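Local coordinates for UPF0230 protein TM1468 (Thermotoga maritima, PDB 1VPV) that binds long-chain fatty acids such as palmitate and may play a role in lipid transport or fatty acid metabolism, at residues A227-L232 with R263-V268; E257-L262 with E271-M276; E146-G151 with E155-K160. All blocks are in the same frame, centred on the assembly; numbering follows the deposited sequence.

Contact 1 of 3, residues A227-L232 with R263-V268; sequences ALIEKL and RKSYEV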
loop_
_atom_site.group_PDB
_atom_site.type_symbol
_atom_site.label_atom_id
_atom_site.label_comp_id
_atom_site.label_asym_id
_atom_site.label_seq_id
_atom_site.Cartn_x
_atom_site.Cartn_y
_atom_site.Cartn_z
ATOM N N ALA A 227 14.357 12.728 -7.000
ATOM C CA ALA A 227 14.889 11.370 -6.866
ATOM C C ALA A 227 13.819 10.292 -7.099
ATOM O O ALA A 227 14.118 9.242 -7.676
ATOM C CB ALA A 227 15.515 11.179 -5.509
ATOM N N LEU A 228 12.583 10.546 -6.665
ATOM C CA LEU A 228 11.528 9.506 -6.754
ATOM C C LEU A 228 11.127 9.308 -8.198
ATOM O O LEU A 228 10.858 8.190 -8.642
ATOM C CB LEU A 228 10.272 9.888 -5.937
ATOM C CG LEU A 228 10.295 10.017 -4.405
ATOM C CD1 LEU A 228 8.896 9.682 -3.793
ATOM C CD2 LEU A 228 11.333 9.125 -3.836
ATOM N N ILE A 229 11.069 10.435 -8.906
ATOM C CA ILE A 229 10.669 10.475 -10.274
ATOM C C ILE A 229 11.796 9.941 -11.147
ATOM O O ILE A 229 11.520 9.260 -12.121
ATOM C CB ILE A 229 10.235 11.906 -10.697
ATOM C CG1 ILE A 229 8.918 12.260 -9.996
ATOM C CG2 ILE A 229 10.060 12.009 -12.225
ATOM C CD1 ILE A 229 8.555 13.721 -10.069
ATOM N N GLU A 230 13.047 10.229 -10.791
ATOM C CA GLU A 230 14.180 9.657 -11.541
ATOM C C GLU A 230 14.237 8.133 -11.388
ATOM O O GLU A 230 14.563 7.440 -12.340
ATOM C CB GLU A 230 15.527 10.316 -11.183
ATOM C CG GLU A 230 15.575 11.789 -11.544
ATOM C CD GLU A 230 16.939 12.444 -11.337
ATOM O OE1 GLU A 230 17.883 12.130 -12.110
ATOM O OE2 GLU A 230 17.062 13.308 -10.428
ATOM N N LYS A 231 13.888 7.607 -10.224
ATOM C CA LYS A 231 13.831 6.160 -10.057
ATOM C C LYS A 231 12.766 5.525 -10.954
ATOM O O LYS A 231 13.032 4.542 -11.637
ATOM C CB LYS A 231 13.608 5.781 -8.589
ATOM C CG LYS A 231 13.183 4.316 -8.348
ATOM C CD LYS A 231 14.174 3.262 -8.899
ATOM C CE LYS A 231 15.399 3.099 -8.010
ATOM N NZ LYS A 231 16.499 2.307 -8.645
ATOM N N LEU A 232 11.567 6.089 -10.959
ATOM C CA LEU A 232 10.518 5.646 -11.876
ATOM C C LEU A 232 10.987 5.672 -13.331
ATOM O O LEU A 232 10.649 4.789 -14.127
ATOM C CB LEU A 232 9.293 6.537 -11.723
ATOM C CG LEU A 232 8.178 6.360 -12.753
ATOM C CD1 LEU A 232 7.500 5.020 -12.544
ATOM C CD2 LEU A 232 7.163 7.475 -12.653
ATOM N N ARG A 263 3.424 15.302 -13.032
ATOM C CA ARG A 263 2.743 15.729 -14.285
ATOM C C ARG A 263 3.621 16.435 -15.297
ATOM O O ARG A 263 3.351 16.388 -16.461
ATOM C CB ARG A 263 1.553 16.635 -13.987
ATOM C CG ARG A 263 0.376 15.884 -13.415
ATOM C CD ARG A 263 -0.671 16.861 -13.031
ATOM N NE ARG A 263 -1.663 16.222 -12.197
ATOM C CZ ARG A 263 -2.658 15.479 -12.677
ATOM N NH1 ARG A 263 -2.821 15.283 -13.992
ATOM N NH2 ARG A 263 -3.509 14.939 -11.830
ATOM N N LYS A 264 4.670 17.099 -14.851
ATOM C CA LYS A 264 5.565 17.770 -15.792
ATOM C C LYS A 264 6.172 16.770 -16.751
ATOM O O LYS A 264 6.574 17.144 -17.825
ATOM C CB LYS A 264 6.685 18.522 -15.067
ATOM C CG LYS A 264 6.168 19.688 -14.257
ATOM C CD LYS A 264 7.261 20.453 -13.538
ATOM C CE LYS A 264 6.670 21.303 -12.443
ATOM N NZ LYS A 264 7.626 22.319 -11.997
ATOM N N SER A 265 6.241 15.496 -16.386
ATOM C CA SER A 265 6.852 14.559 -17.296
ATOM C C SER A 265 6.118 13.263 -17.575
ATOM O O SER A 265 6.619 12.436 -18.326
ATOM C CB SER A 265 8.299 14.316 -16.889
ATOM O OG SER A 265 8.446 14.381 -15.519
ATOM N N TYR A 266 4.898 13.111 -17.064
ATOM C CA TYR A 266 4.097 11.929 -17.391
ATOM C C TYR A 266 2.640 12.313 -17.707
ATOM O O TYR A 266 2.127 13.294 -17.150
ATOM C CB TYR A 266 4.197 10.903 -16.246
ATOM C CG TYR A 266 5.554 10.224 -16.194
ATOM C CD1 TYR A 266 5.802 9.069 -16.936
ATOM C CD2 TYR A 266 6.591 10.752 -15.451
ATOM C CE1 TYR A 266 7.036 8.458 -16.927
ATOM C CE2 TYR A 266 7.844 10.146 -15.437
ATOM C CZ TYR A 266 8.049 9.003 -16.183
ATOM O OH TYR A 266 9.264 8.402 -16.186
ATOM N N GLU A 267 2.005 11.560 -18.619
ATOM C CA GLU A 267 0.570 11.643 -18.820
ATOM C C GLU A 267 -0.085 10.862 -17.673
ATOM O O GLU A 267 -0.102 9.617 -17.670
ATOM C CB GLU A 267 0.143 11.105 -20.212
ATOM C CG GLU A 267 -1.130 11.794 -20.752
ATOM C CD GLU A 267 -1.798 11.099 -21.936
ATOM O OE1 GLU A 267 -1.100 10.768 -22.921
ATOM O OE2 GLU A 267 -3.044 10.916 -21.893
ATOM N N VAL A 268 -0.554 11.605 -16.666
ATOM C CA VAL A 268 -1.321 11.024 -15.561
ATOM C C VAL A 268 -2.819 11.013 -15.937
ATOM O O VAL A 268 -3.481 12.052 -15.930
ATOM C CB VAL A 268 -1.142 11.793 -14.243
ATOM C CG1 VAL A 268 -1.669 10.975 -13.111
ATOM C CG2 VAL A 268 0.298 12.119 -13.974
#
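Leu232, on the last turn of helix 220-232, lays its CD2 methyl over one face of the Tyr266 ring. This is a CH-pi contact: the methyl carbon CD2 of Leu232 sits 4.1 Å from the centroid of the Tyr266 ring and 21° off the ring normal, displaced toward the rim, where CE2 and CZ are its nearest atoms. Leucine and tyrosine reach toward each other from the two segments. In Leu232, CG lies anti to the backbone N (chi1 171°), which extends the isobutyl group from the helix toward the tyrosine. Ile229, one turn earlier, meets the same ring at its edge: its CG2 is 4.3 Å from Tyr266 CE2, close to the ring plane. The same methyl of Ile229 lies 4.4 Å from the hydroxyl OG of Ser265, a loose contact.

The ring is placed by the connection that leads from helix 252-263 into strand 267-275. Its phenol oxygen is hydrogen-bonded to the carbonyl oxygen of Thr236, in the loop that follows helix 220-232, and Leu242 of strand 241-248 packs against the side chain. Ser265 pairs through its backbone with Gly239, which ties this connection to the segment leading into strand 241-248. Leu232 itself also packs on Leu262 of helix 252-263 and on Ile173 of strand 170-176.

Across these two segments the contact is essentially apolar, a methyl over the ring face and another at its edge, while the one polar atom of the tyrosine side chain is satisfied by a backbone carbonyl beyond them.

Contact 2 of 3, residues E257-L262 with E271-M276; sequences ELLNTL and EIISPM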
loop_
_atom_site.group_PDB
_atom_site.type_symbol
_atom_site.label_atom_id
_atom_site.label_comp_id
_atom_site.label_asym_id
_atom_site.label_seq_id
_atom_site.Cartn_x
_atom_site.Cartn_y
_atom_site.Cartn_z
ATOM N N GLU A 257 2.990 18.321 -3.931
ATOM C CA GLU A 257 4.144 18.771 -4.726
ATOM C C GLU A 257 4.711 17.654 -5.608
ATOM O O GLU A 257 5.112 17.886 -6.757
ATOM C CB GLU A 257 5.262 19.270 -3.805
ATOM C CG GLU A 257 5.001 20.598 -3.132
ATOM N N LEU A 258 4.739 16.446 -5.047
ATOM C CA LEU A 258 5.240 15.268 -5.737
ATOM C C LEU A 258 4.428 14.970 -6.972
ATOM O O LEU A 258 5.012 14.742 -8.048
ATOM C CB LEU A 258 5.232 14.051 -4.812
ATOM C CG LEU A 258 5.568 12.688 -5.423
ATOM C CD1 LEU A 258 6.914 12.704 -6.090
ATOM C CD2 LEU A 258 5.510 11.621 -4.338
ATOM N N LEU A 259 3.096 14.976 -6.807
ATOM C CA LEU A 259 2.143 14.758 -7.914
ATOM C C LEU A 259 2.185 15.847 -8.989
ATOM O O LEU A 259 2.183 15.545 -10.164
ATOM C CB LEU A 259 0.693 14.593 -7.396
ATOM C CG LEU A 259 0.443 13.349 -6.506
ATOM C CD1 LEU A 259 -0.929 13.440 -5.850
ATOM C CD2 LEU A 259 0.604 12.028 -7.266
ATOM N N ASN A 260 2.196 17.105 -8.589
ATOM C CA ASN A 260 2.471 18.184 -9.503
ATOM C C ASN A 260 3.751 17.966 -10.309
ATOM O O ASN A 260 3.771 18.164 -11.508
ATOM C CB ASN A 260 2.540 19.513 -8.726
ATOM C CG ASN A 260 1.145 20.074 -8.417
ATOM O OD1 ASN A 260 0.145 19.518 -8.853
ATOM N ND2 ASN A 260 1.084 21.171 -7.674
ATOM N N THR A 261 4.834 17.569 -9.656
ATOM C CA THR A 261 6.056 17.393 -10.386
ATOM C C THR A 261 5.936 16.215 -11.307
ATOM O O THR A 261 6.465 16.264 -12.394
ATOM C CB THR A 261 7.229 17.202 -9.483
ATOM O OG1 THR A 261 7.323 18.352 -8.646
ATOM C CG2 THR A 261 8.536 17.044 -10.322
ATOM N N LEU A 262 5.214 15.181 -10.887
ATOM C CA LEU A 262 5.026 14.003 -11.711
ATOM C C LEU A 262 4.393 14.380 -13.051
ATOM O O LEU A 262 4.818 13.874 -14.094
ATOM C CB LEU A 262 4.176 12.955 -11.003
ATOM C CG LEU A 262 4.078 11.588 -11.705
ATOM C CD1 LEU A 262 5.408 10.964 -12.042
ATOM C CD2 LEU A 262 3.281 10.623 -10.867
ATOM N N GLU A 271 -5.579 10.274 -10.828
ATOM C CA GLU A 271 -4.865 10.358 -9.588
ATOM C C GLU A 271 -5.782 10.574 -8.414
ATOM O O GLU A 271 -6.825 11.192 -8.529
ATOM C CB GLU A 271 -3.820 11.472 -9.636
ATOM C CG GLU A 271 -4.377 12.846 -9.781
ATOM C CD GLU A 271 -3.463 13.932 -9.195
ATOM O OE1 GLU A 271 -2.358 13.603 -8.710
ATOM O OE2 GLU A 271 -3.845 15.125 -9.233
ATOM N N ILE A 272 -5.366 10.064 -7.273
ATOM C CA ILE A 272 -6.086 10.326 -6.045
ATOM C C ILE A 272 -5.048 10.291 -4.906
ATOM O O ILE A 272 -3.992 9.699 -5.056
ATOM C CB ILE A 272 -7.219 9.300 -5.852
ATOM C CG1 ILE A 272 -8.025 9.624 -4.621
ATOM C CG2 ILE A 272 -6.662 7.856 -5.768
ATOM C CD1 ILE A 272 -9.365 8.944 -4.599
ATOM N N ILE A 273 -5.344 10.974 -3.810
ATOM C CA ILE A 273 -4.474 11.013 -2.655
ATOM C C ILE A 273 -5.065 10.118 -1.565
ATOM O O ILE A 273 -6.265 10.150 -1.322
ATOM C CB ILE A 273 -4.302 12.475 -2.152
ATOM C CG1 ILE A 273 -3.402 13.242 -3.135
ATOM C CG2 ILE A 273 -3.672 12.521 -0.759
ATOM C CD1 ILE A 273 -3.405 14.737 -2.920
ATOM N N SER A 274 -4.216 9.336 -0.909
ATOM C CA SER A 274 -4.622 8.486 0.207
ATOM C C SER A 274 -3.680 8.597 1.412
ATOM O O SER A 274 -2.470 8.330 1.307
ATOM C CB SER A 274 -4.649 7.031 -0.242
ATOM O OG SER A 274 -5.196 6.200 0.753
ATOM N N PRO A 275 -4.224 8.955 2.568
ATOM C CA PRO A 275 -3.365 9.004 3.741
ATOM C C PRO A 275 -2.879 7.603 4.149
ATOM O O PRO A 275 -3.618 6.643 4.059
ATOM C CB PRO A 275 -4.272 9.586 4.818
ATOM C CG PRO A 275 -5.625 9.307 4.368
ATOM C CD PRO A 275 -5.610 9.314 2.878
HETATM N N MSE A 276 -1.642 7.491 4.583
HETATM C CA MSE A 276 -1.134 6.193 5.024
HETATM C C MSE A 276 -1.726 5.846 6.392
HETATM O O MSE A 276 -1.831 6.710 7.298
HETATM C CB MSE A 276 0.393 6.204 5.091
HETATM C CG MSE A 276 1.056 6.328 3.767
HETATM SE SE MSE A 276 2.919 7.069 3.802
HETATM C CE MSE A 276 3.824 5.678 2.634
#
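Helix 252-263 packs against strand 267-275 with Leu259 and Glu271 as the closest backbone positions, their CA atoms 8.4 Å apart. The two elements are the helix and second strand of a beta-alpha-beta unit that starts with strand 241-248, and the two strands lie parallel and adjacent at one end of a mixed sheet in this DegV-family fold.

Leu259 carries the contact for the helix. Its CD1 methyl touches two side chains of the strand, lying 3.7 Å from CG1 of Ile273 and 3.2 Å from the carboxylate oxygen OE1 of Glu271. Leu259 and Ile273 meet at an oblique angle, with the CD1 methyl of Ile273 next in line at 4.0 Å from Leu259 CD1. Leu259 is directed from the helix toward the strand at its CB, and Val244 of strand 241-248 also lies against this leucine.

Glu271 reaches the leucine from the strand with CG set between its own backbone N and carbonyl carbon (chi1 64°) and the chain extended beyond. OE1 is thereby set against the flank of the leucine, where CB, CG and CD2 are also close to it, whereas OE2 forms a salt bridge with Arg263, the residue after Leu262 and so just outside the two segments. This outside pairing probably favours the charged form of the carboxylate despite its apolar neighbour, and it links the strand to the chain that follows Leu262.

Just past the end of the strand, Met276, a selenomethionine in the model, touches the bound palmitate. Within the helix, Thr261 fastens its side chain to the preceding turn: Thr261 OG1 donates to Glu257 O at 2.9 Å, and Thr261 N reaches that same oxygen from the opposite face of the carbonyl plane.

Contact 3 of 3, residues E146-G151 with E155-K160; sequences EMLENG and EEVLKK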
loop_
_atom_site.group_PDB
_atom_site.type_symbol
_atom_site.label_atom_id
_atom_site.label_comp_id
_atom_site.label_asym_id
_atom_site.label_seq_id
_atom_site.Cartn_x
_atom_site.Cartn_y
_atom_site.Cartn_z
ATOM N N GLU A 146 -12.194 -3.777 -12.501
ATOM C CA GLU A 146 -12.590 -3.299 -13.815
ATOM C C GLU A 146 -12.709 -4.487 -14.742
ATOM O O GLU A 146 -13.707 -4.621 -15.441
ATOM C CB GLU A 146 -11.617 -2.265 -14.359
ATOM C CG GLU A 146 -11.614 -0.999 -13.518
ATOM C CD GLU A 146 -10.395 -0.109 -13.785
ATOM O OE1 GLU A 146 -9.260 -0.622 -13.916
ATOM O OE2 GLU A 146 -10.582 1.118 -13.860
HETATM N N MSE A 147 -11.744 -5.395 -14.700
HETATM C CA MSE A 147 -11.829 -6.528 -15.601
HETATM C C MSE A 147 -12.882 -7.569 -15.185
HETATM O O MSE A 147 -13.429 -8.250 -16.053
HETATM C CB MSE A 147 -10.457 -7.101 -15.949
HETATM C CG MSE A 147 -9.609 -7.519 -14.852
HETATM SE SE MSE A 147 -7.770 -7.979 -15.491
HETATM C CE MSE A 147 -7.380 -6.393 -16.656
ATOM N N LEU A 148 -13.239 -7.640 -13.902
ATOM C CA LEU A 148 -14.438 -8.413 -13.489
ATOM C C LEU A 148 -15.741 -7.726 -13.952
ATOM O O LEU A 148 -16.656 -8.388 -14.419
ATOM C CB LEU A 148 -14.470 -8.682 -11.979
ATOM C CG LEU A 148 -13.320 -9.564 -11.466
ATOM C CD1 LEU A 148 -13.174 -9.472 -9.964
ATOM C CD2 LEU A 148 -13.493 -11.015 -11.875
ATOM N N GLU A 149 -15.811 -6.406 -13.840
ATOM C CA GLU A 149 -16.935 -5.661 -14.379
ATOM C C GLU A 149 -17.054 -5.766 -15.905
ATOM O O GLU A 149 -18.096 -5.431 -16.451
ATOM C CB GLU A 149 -16.868 -4.173 -13.990
ATOM C CG GLU A 149 -17.139 -3.831 -12.515
ATOM C CD GLU A 149 -18.219 -4.686 -11.867
ATOM O OE1 GLU A 149 -17.929 -5.829 -11.419
ATOM O OE2 GLU A 149 -19.358 -4.206 -11.771
ATOM N N ASN A 150 -16.008 -6.211 -16.598
ATOM C CA ASN A 150 -16.114 -6.517 -18.026
ATOM C C ASN A 150 -16.177 -8.009 -18.325
ATOM O O ASN A 150 -15.770 -8.454 -19.396
ATOM C CB ASN A 150 -14.942 -5.879 -18.768
ATOM C CG ASN A 150 -15.032 -4.374 -18.768
ATOM O OD1 ASN A 150 -15.967 -3.799 -18.201
ATOM N ND2 ASN A 150 -14.071 -3.720 -19.402
ATOM N N GLY A 151 -16.674 -8.779 -17.366
ATOM C CA GLY A 151 -17.004 -10.167 -17.588
ATOM C C GLY A 151 -15.901 -11.195 -17.456
ATOM O O GLY A 151 -16.163 -12.369 -17.675
ATOM N N GLU A 155 -9.711 -16.685 -13.095
ATOM C CA GLU A 155 -8.534 -17.249 -13.735
ATOM C C GLU A 155 -7.903 -16.191 -14.658
ATOM O O GLU A 155 -6.689 -15.975 -14.642
ATOM C CB GLU A 155 -8.927 -18.515 -14.518
ATOM C CG GLU A 155 -9.688 -19.612 -13.669
ATOM C CD GLU A 155 -11.203 -19.781 -13.991
ATOM O OE1 GLU A 155 -11.584 -20.616 -14.851
ATOM O OE2 GLU A 155 -12.018 -19.110 -13.345
ATOM N N GLU A 156 -8.734 -15.513 -15.443
ATOM C CA GLU A 156 -8.247 -14.459 -16.327
ATOM C C GLU A 156 -7.682 -13.304 -15.517
ATOM O O GLU A 156 -6.628 -12.798 -15.839
ATOM C CB GLU A 156 -9.339 -14.003 -17.311
ATOM C CG GLU A 156 -9.660 -15.102 -18.372
ATOM C CD GLU A 156 -10.916 -14.852 -19.236
ATOM O OE1 GLU A 156 -11.894 -14.232 -18.767
ATOM O OE2 GLU A 156 -10.926 -15.326 -20.406
ATOM N N VAL A 157 -8.325 -12.929 -14.418
ATOM C CA VAL A 157 -7.789 -11.838 -13.602
ATOM C C VAL A 157 -6.407 -12.193 -13.020
ATOM O O VAL A 157 -5.447 -11.422 -13.127
ATOM C CB VAL A 157 -8.751 -11.456 -12.489
ATOM C CG1 VAL A 157 -8.115 -10.438 -11.563
ATOM C CG2 VAL A 157 -10.012 -10.889 -13.086
ATOM N N LEU A 158 -6.306 -13.377 -12.426
ATOM C CA LEU A 158 -5.061 -13.778 -11.777
ATOM C C LEU A 158 -3.905 -13.854 -12.764
ATOM O O LEU A 158 -2.818 -13.353 -12.474
ATOM C CB LEU A 158 -5.253 -15.089 -11.034
ATOM C CG LEU A 158 -6.197 -14.909 -9.836
ATOM C CD1 LEU A 158 -6.697 -16.255 -9.373
ATOM C CD2 LEU A 158 -5.530 -14.165 -8.662
ATOM N N LYS A 159 -4.159 -14.401 -13.954
ATOM C CA LYS A 159 -3.139 -14.466 -15.011
ATOM C C LYS A 159 -2.665 -13.065 -15.418
ATOM O O LYS A 159 -1.435 -12.841 -15.526
ATOM C CB LYS A 159 -3.616 -15.249 -16.245
ATOM C CG LYS A 159 -2.470 -15.919 -17.006
ATOM C CD LYS A 159 -2.518 -15.702 -18.530
ATOM C CE LYS A 159 -3.231 -16.802 -19.276
ATOM N NZ LYS A 159 -2.485 -18.091 -19.170
ATOM N N LYS A 160 -3.606 -12.122 -15.595
ATOM C CA LYS A 160 -3.245 -10.750 -15.989
ATOM C C LYS A 160 -2.498 -9.976 -14.907
ATOM O O LYS A 160 -1.508 -9.316 -15.219
ATOM C CB LYS A 160 -4.446 -9.920 -16.470
ATOM C CG LYS A 160 -4.367 -9.500 -17.932
ATOM C CD LYS A 160 -3.265 -8.480 -18.213
ATOM C CE LYS A 160 -3.188 -8.115 -19.731
ATOM N NZ LYS A 160 -2.749 -9.246 -20.564
#
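A Schellman motif ends helix 138-149 and turns the chain into helix 154-166, so that two consecutive helices pack against each other. Gly151, at positive phi (85°), is its C-prime residue: Gly151 N bonds to Leu148 O at 3.0 Å, and Ala152 N bonds to Met147 O.

The residues whose carbonyls accept these capping bonds also supply the side chains that face the second helix. Met147 and Val157 lie nearest in backbone terms, with their CA atoms 7.0 Å apart. The CG2 methyl of Val157 is the meeting point: it sits 3.8 Å from CG of Met147 and 3.7 Å from CD2 of Leu148, touching two consecutive side chains of the first helix. Met147 meets the valine obliquely, whereas Leu148 crosses it at about a right angle.

Met147, a selenomethionine in the model, has CG between its backbone N and carbonyl carbon (chi1 56°), the setting that brings this methylene against the valine methyl. Its selenium lies 4.0 Å from CB of Lys160, one turn beyond Val157. Only the root of the lysine takes part: the chain bends at chi2 and again at chi4, and its ammonium turns from the first helix to a salt bridge with Glu163. The interface therefore stays apolar at its centre, with the ammonium group paired along its own helix.

At the start of helix 154-166 the hydroxyl of Thr153 accepts a hydrogen bond from Glu156 N. Beyond the pair, Leu158 rests that helix on Tyr126 and Val128 of strand 125-129, while Glu146 ties the first helix to Arg243 of strand 241-248 by a salt bridge.

How the contacts relate
Contact 3 comes first along the chain, joining helices 138-149 and 154-166; contacts 1 and 2 follow, and their segments alternate. Those two share strand 267-275, an outermost strand of its mixed sheet, and have centres 11 Å apart. Helix 252-263 unites them: Thr261 CG2 packs on Ile229 CD1 at 3.3 Å and Leu258 on Leu228, so the two helices pack on each other beside the strand. The side chains of Leu232 and Leu259 lie about 11 and 10 Å from the bound palmitate. Contact 3, its centre 28 Å from that of contact 1 and 27 Å from that of contact 2, joins two consecutive helices, the second resting on strand 125-129 of the other sheet.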